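Local coordinates for protein PatF (Prochloron didemni, PDB 4BG2) that belongs to the prenyltransferase-like proteins of cyanobactin biosynthesis, in the patellamide pathway, and has a reaction of its own that remains uncertain, at residues L86-D91 with I98-F103; G63-V68 with C297-Q302. All coordinates share one frame; numbering follows the deposited sequence. Where two conformers were deposited one is given.

In the fold
Contact 1 lies in the helical layer outside an antiparallel barrel, contact 2 on the barrel's inner face. In contact 1, helix 79-91 and the turn into helix 101-110 rest on strands 133-140 and 173-181; contact 2 is made between side chains of strands 60-70 and 295-303. Their centres are 21 Å apart and their nearest atoms about 8 Å apart, so they do not touch. Strand 60-70 is followed in the chain by helix 79-91, which links the two sites. Contact 2 is the more central, about 8 Å from the chain centre against 18 Å. Neither contact includes a ligand.

Contact 1: residues L86-D91 with I98-F103; sequences LLDKID and INRDSF
L87 lies under the guanidinium of R100: its CB sits 3.7 Å from R100 CZ, over one face of the flat group and offset toward its rim. The leucine's two methyls diverge, CD2 to I98 CG2 at 4.2 Å and CD1 obliquely to the ring of F103. One residue on, D88 turns its carboxylate back so that OD1 receives R100 NH1 at 3.1 Å. That donor comes from the syn side but 33° out of the carboxylate plane, and R100 NH2 adds a weak bond to the same oxygen. In a helix-wrapped barrel consistent with the prenyltransferase type, this is an outer-layer joint between consecutive helices: L87 also packs on V134 and L180 of the barrel wall, while F103 meets F178 edge-to-face. R100 occupies the N-cap position of helix 101-110, just after N99, whose OD1 accepts from D101 N in an Asx turn. R100 CG stands between the backbone N and carbonyl carbon, and a bend at chi3 directs the guanidinium toward the acidic turn of helix 79-91. I90 sets CG2 against I98 CG1 at 4.2 Å, an apolar pair bordered by F182. D91 supplies the straighter salt bridge: OD2 takes R100 NH2 at 3.0 Å with an N-H...O angle of 174°, using its anti lone pair. Carboxylate and guanidinium are nearly coplanar there, 12° apart. The same OD2 rests 3.6 Å from I98 CB.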
# COMPACT_ATOMS: atom_id res chain seq x y z
N LEU A 86 -6.45 4.79 -15.49
CA LEU A 86 -5.45 3.73 -15.46
C LEU A 86 -6.08 2.39 -15.78
O LEU A 86 -5.57 1.63 -16.61
CB LEU A 86 -4.75 3.67 -14.10
CG LEU A 86 -3.69 2.59 -13.92
CD1 LEU A 86 -2.57 2.81 -14.92
CD2 LEU A 86 -3.16 2.56 -12.48
N LEU A 87 -7.20 2.11 -15.12
CA LEU A 87 -7.94 0.88 -15.34
C LEU A 87 -8.40 0.76 -16.80
O LEU A 87 -8.34 -0.33 -17.36
CB LEU A 87 -9.14 0.78 -14.41
CG LEU A 87 -8.86 0.60 -12.91
CD1 LEU A 87 -10.13 0.74 -12.12
CD2 LEU A 87 -8.22 -0.74 -12.61
N ASP A 88 -8.85 1.85 -17.41
CA ASP A 88 -9.25 1.85 -18.83
C ASP A 88 -8.07 1.51 -19.72
O ASP A 88 -8.18 0.67 -20.60
CB ASP A 88 -9.83 3.21 -19.25
CG ASP A 88 -11.24 3.44 -18.72
OD1 ASP A 88 -11.88 2.49 -18.21
OD2 ASP A 88 -11.72 4.60 -18.78
N LYS A 89 -6.92 2.12 -19.48
CA LYS A 89 -5.74 1.78 -20.27
C LYS A 89 -5.32 0.30 -20.10
O LYS A 89 -5.01 -0.39 -21.07
CB LYS A 89 -4.58 2.74 -19.96
CG LYS A 89 -4.96 4.18 -20.27
CD LYS A 89 -3.85 5.05 -20.83
CE LYS A 89 -4.42 6.03 -21.85
NZ LYS A 89 -3.30 6.70 -22.56
N ILE A 90 -5.40 -0.23 -18.90
CA ILE A 90 -4.97 -1.60 -18.65
C ILE A 90 -5.94 -2.63 -19.23
O ILE A 90 -5.53 -3.64 -19.79
CB ILE A 90 -4.71 -1.81 -17.15
CG1 ILE A 90 -3.44 -1.02 -16.77
CG2 ILE A 90 -4.55 -3.28 -16.80
CD1 ILE A 90 -3.27 -0.79 -15.30
N ASP A 91 -7.23 -2.37 -19.08
CA ASP A 91 -8.25 -3.32 -19.52
C ASP A 91 -8.16 -3.54 -21.03
O ASP A 91 -8.27 -4.68 -21.49
CB ASP A 91 -9.65 -2.85 -19.13
CG ASP A 91 -10.43 -3.91 -18.38
OD1 ASP A 91 -10.33 -5.11 -18.72
OD2 ASP A 91 -11.19 -3.53 -17.46
N ILE A 98 -9.79 -7.55 -15.95
CA ILE A 98 -9.86 -6.84 -14.70
C ILE A 98 -11.29 -6.90 -14.17
O ILE A 98 -12.21 -6.43 -14.82
CB ILE A 98 -9.46 -5.36 -14.90
CG1 ILE A 98 -7.99 -5.23 -15.29
CG2 ILE A 98 -9.70 -4.55 -13.64
CD1 ILE A 98 -7.02 -5.65 -14.22
N ASN A 99 -11.46 -7.42 -12.96
CA ASN A 99 -12.73 -7.34 -12.28
C ASN A 99 -12.74 -6.13 -11.38
O ASN A 99 -12.17 -6.16 -10.27
CB ASN A 99 -13.03 -8.61 -11.47
CG ASN A 99 -14.43 -8.62 -10.89
OD1 ASN A 99 -15.11 -7.60 -10.83
ND2 ASN A 99 -14.86 -9.78 -10.46
N ARG A 100 -13.40 -5.08 -11.85
CA ARG A 100 -13.44 -3.83 -11.11
C ARG A 100 -14.74 -3.62 -10.32
O ARG A 100 -14.96 -2.55 -9.80
CB ARG A 100 -13.15 -2.63 -12.03
CG ARG A 100 -14.03 -2.45 -13.27
CD ARG A 100 -13.74 -1.11 -13.91
NE ARG A 100 -12.88 -1.26 -15.07
CZ ARG A 100 -12.43 -0.27 -15.85
NH1 ARG A 100 -12.71 1.00 -15.61
NH2 ARG A 100 -11.66 -0.59 -16.88
N ASP A 101 -15.56 -4.66 -10.18
CA ASP A 101 -16.85 -4.54 -9.51
C ASP A 101 -16.73 -3.94 -8.10
O ASP A 101 -17.41 -2.97 -7.81
CB ASP A 101 -17.59 -5.88 -9.51
CG ASP A 101 -18.08 -6.29 -10.91
OD1 ASP A 101 -17.86 -5.51 -11.88
OD2 ASP A 101 -18.68 -7.38 -11.05
N SER A 102 -15.85 -4.48 -7.24
CA SER A 102 -15.78 -4.00 -5.85
C SER A 102 -15.36 -2.56 -5.77
O SER A 102 -15.97 -1.76 -5.05
CB SER A 102 -14.80 -4.82 -5.02
OG SER A 102 -15.29 -6.13 -4.84
N PHE A 103 -14.31 -2.21 -6.50
CA PHE A 103 -13.86 -0.81 -6.53
C PHE A 103 -14.92 0.16 -7.09
O PHE A 103 -15.14 1.24 -6.54
CB PHE A 103 -12.56 -0.68 -7.32
CG PHE A 103 -11.99 0.69 -7.31
CD1 PHE A 103 -11.40 1.20 -6.15
CD2 PHE A 103 -12.04 1.49 -8.43
CE1 PHE A 103 -10.90 2.48 -6.11
CE2 PHE A 103 -11.53 2.78 -8.40
CZ PHE A 103 -10.96 3.27 -7.23

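Contact 2: residues G63-V68 with C297-Q302; sequences GGRYEV and CFYYDQ
R65 is the one residue of 63-68 to come within 4.5 Å of 297-302, and NH2 makes the closest approach, 2.9 Å from Y299 OH, although strand 48-57 runs between the two strands. No backbone bond joins the segments; each is separated from the other by that intervening strand, and R65 itself pairs through its backbone with S53. The arginine leaves the strand with CG anti to its carbonyl carbon (chi1 -59°) and bends at chi3 (54°), which turns the guanidinium across the intervening strand instead of letting it run straight out. Its plane stands 70° from that of the Y299 ring. The hydroxyl comes in at the guanidinium edge, near its plane, and Y299 CZ follows at 3.7 Å from NH2; toward the tyrosine ring, by contrast, the nitrogen's approach is oblique. Over one guanidinium face lies C297, its SG 3.7 Å from R65 NH2 and 4.2 Å from R65 CZ in the conformer given, one of two, so this part is less certain. At its chain end the guanidinium is fixed by NE, which hydrogen-bonds to S53 OG. A leucine here would remove the guanidinium and would probably leave S53 OG without this partner and Y299 OH without this close polar neighbour. All three touching residues are buried. On the reverse sides, Y66 packs on helix 34-42 and F298 and Y300 on helix 261-272, which puts R65, C297 and Y299 on the inward face. Such a barrel interior, lined with polar and aromatic side chains and ringed outside by helices, is consistent with the prenyltransferase (ABBA) barrel.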
# COMPACT_ATOMS: atom_id res chain seq x y z
N GLY A 63 10.22 -6.52 -7.51
CA GLY A 63 10.44 -5.11 -7.21
C GLY A 63 9.59 -4.09 -7.95
O GLY A 63 9.70 -2.90 -7.68
N GLY A 64 8.78 -4.52 -8.91
CA GLY A 64 7.99 -3.56 -9.69
C GLY A 64 6.67 -3.22 -9.02
O GLY A 64 5.61 -3.53 -9.55
N ARG A 65 6.75 -2.57 -7.85
CA ARG A 65 5.61 -2.29 -7.00
C ARG A 65 5.65 -0.84 -6.51
O ARG A 65 6.62 -0.43 -5.83
CB ARG A 65 5.60 -3.22 -5.79
CG ARG A 65 5.54 -4.69 -6.13
CD ARG A 65 6.02 -5.55 -4.97
NE ARG A 65 5.30 -5.22 -3.75
CZ ARG A 65 4.14 -5.74 -3.40
NH1 ARG A 65 3.54 -6.66 -4.15
NH2 ARG A 65 3.56 -5.33 -2.29
N TYR A 66 4.62 -0.07 -6.87
CA TYR A 66 4.51 1.33 -6.51
C TYR A 66 3.09 1.72 -6.13
O TYR A 66 2.12 1.29 -6.78
CB TYR A 66 4.86 2.19 -7.70
CG TYR A 66 6.17 1.84 -8.34
CD1 TYR A 66 7.36 2.34 -7.82
CD2 TYR A 66 6.23 1.05 -9.49
CE1 TYR A 66 8.57 2.03 -8.40
CE2 TYR A 66 7.44 0.76 -10.09
CZ TYR A 66 8.61 1.25 -9.53
OH TYR A 66 9.84 0.97 -10.08
N GLU A 67 2.99 2.56 -5.11
CA GLU A 67 1.76 3.29 -4.81
C GLU A 67 2.11 4.78 -4.85
O GLU A 67 3.04 5.21 -4.18
CB GLU A 67 1.20 2.98 -3.41
CG GLU A 67 0.75 1.58 -3.12
CD GLU A 67 -0.18 1.03 -4.17
OE1 GLU A 67 -1.18 1.74 -4.71
OE2 GLU A 67 0.14 -0.13 -4.38
N VAL A 68 1.34 5.56 -5.61
CA VAL A 68 1.52 6.98 -5.72
C VAL A 68 0.24 7.71 -5.34
O VAL A 68 -0.88 7.34 -5.75
CB VAL A 68 1.92 7.34 -7.15
CG1 VAL A 68 2.12 8.85 -7.28
CG2 VAL A 68 3.20 6.61 -7.53
N CYS A 297 7.23 -8.05 2.75
CA CYS A 297 7.30 -6.92 1.84
C CYS A 297 7.96 -5.75 2.53
O CYS A 297 7.69 -5.48 3.68
CB CYS A 297 5.90 -6.49 1.44
SG CYS A 297 5.20 -7.54 0.20
N PHE A 298 8.84 -5.07 1.81
CA PHE A 298 9.58 -3.92 2.33
C PHE A 298 9.19 -2.67 1.50
O PHE A 298 9.44 -2.61 0.31
CB PHE A 298 11.05 -4.26 2.18
CG PHE A 298 11.98 -3.39 2.99
CD1 PHE A 298 11.89 -2.01 2.97
CD2 PHE A 298 13.00 -3.98 3.72
CE1 PHE A 298 12.77 -1.22 3.71
CE2 PHE A 298 13.90 -3.20 4.44
CZ PHE A 298 13.78 -1.81 4.45
N TYR A 299 8.63 -1.68 2.17
CA TYR A 299 8.10 -0.47 1.55
C TYR A 299 9.00 0.69 1.96
O TYR A 299 9.47 0.72 3.08
CB TYR A 299 6.68 -0.21 2.08
CG TYR A 299 5.65 -1.16 1.57
CD1 TYR A 299 5.39 -2.37 2.18
CD2 TYR A 299 4.90 -0.84 0.42
CE1 TYR A 299 4.41 -3.25 1.68
CE2 TYR A 299 3.94 -1.69 -0.08
CZ TYR A 299 3.69 -2.88 0.54
OH TYR A 299 2.73 -3.71 -0.01
N TYR A 300 9.23 1.63 1.05
CA TYR A 300 9.82 2.90 1.40
C TYR A 300 9.11 4.00 0.62
O TYR A 300 8.68 3.78 -0.52
CB TYR A 300 11.34 2.90 1.18
CG TYR A 300 11.78 2.75 -0.25
CD1 TYR A 300 11.94 1.50 -0.82
CD2 TYR A 300 12.08 3.86 -1.01
CE1 TYR A 300 12.37 1.37 -2.13
CE2 TYR A 300 12.52 3.73 -2.31
CZ TYR A 300 12.65 2.49 -2.87
OH TYR A 300 13.05 2.38 -4.18
N ASP A 301 9.02 5.18 1.24
CA ASP A 301 8.20 6.29 0.76
C ASP A 301 9.09 7.49 0.50
O ASP A 301 9.90 7.87 1.36
CB ASP A 301 7.15 6.62 1.83
CG ASP A 301 6.09 7.63 1.36
OD1 ASP A 301 5.89 7.84 0.14
OD2 ASP A 301 5.41 8.22 2.24
N GLN A 302 8.95 8.06 -0.70
CA GLN A 302 9.71 9.23 -1.11
C GLN A 302 8.76 10.34 -1.54
O GLN A 302 7.75 10.09 -2.22
CB GLN A 302 10.66 8.85 -2.23
CG GLN A 302 11.77 7.91 -1.78
CD GLN A 302 12.65 7.45 -2.93
OE1 GLN A 302 12.19 6.70 -3.78
NE2 GLN A 302 13.91 7.85 -2.93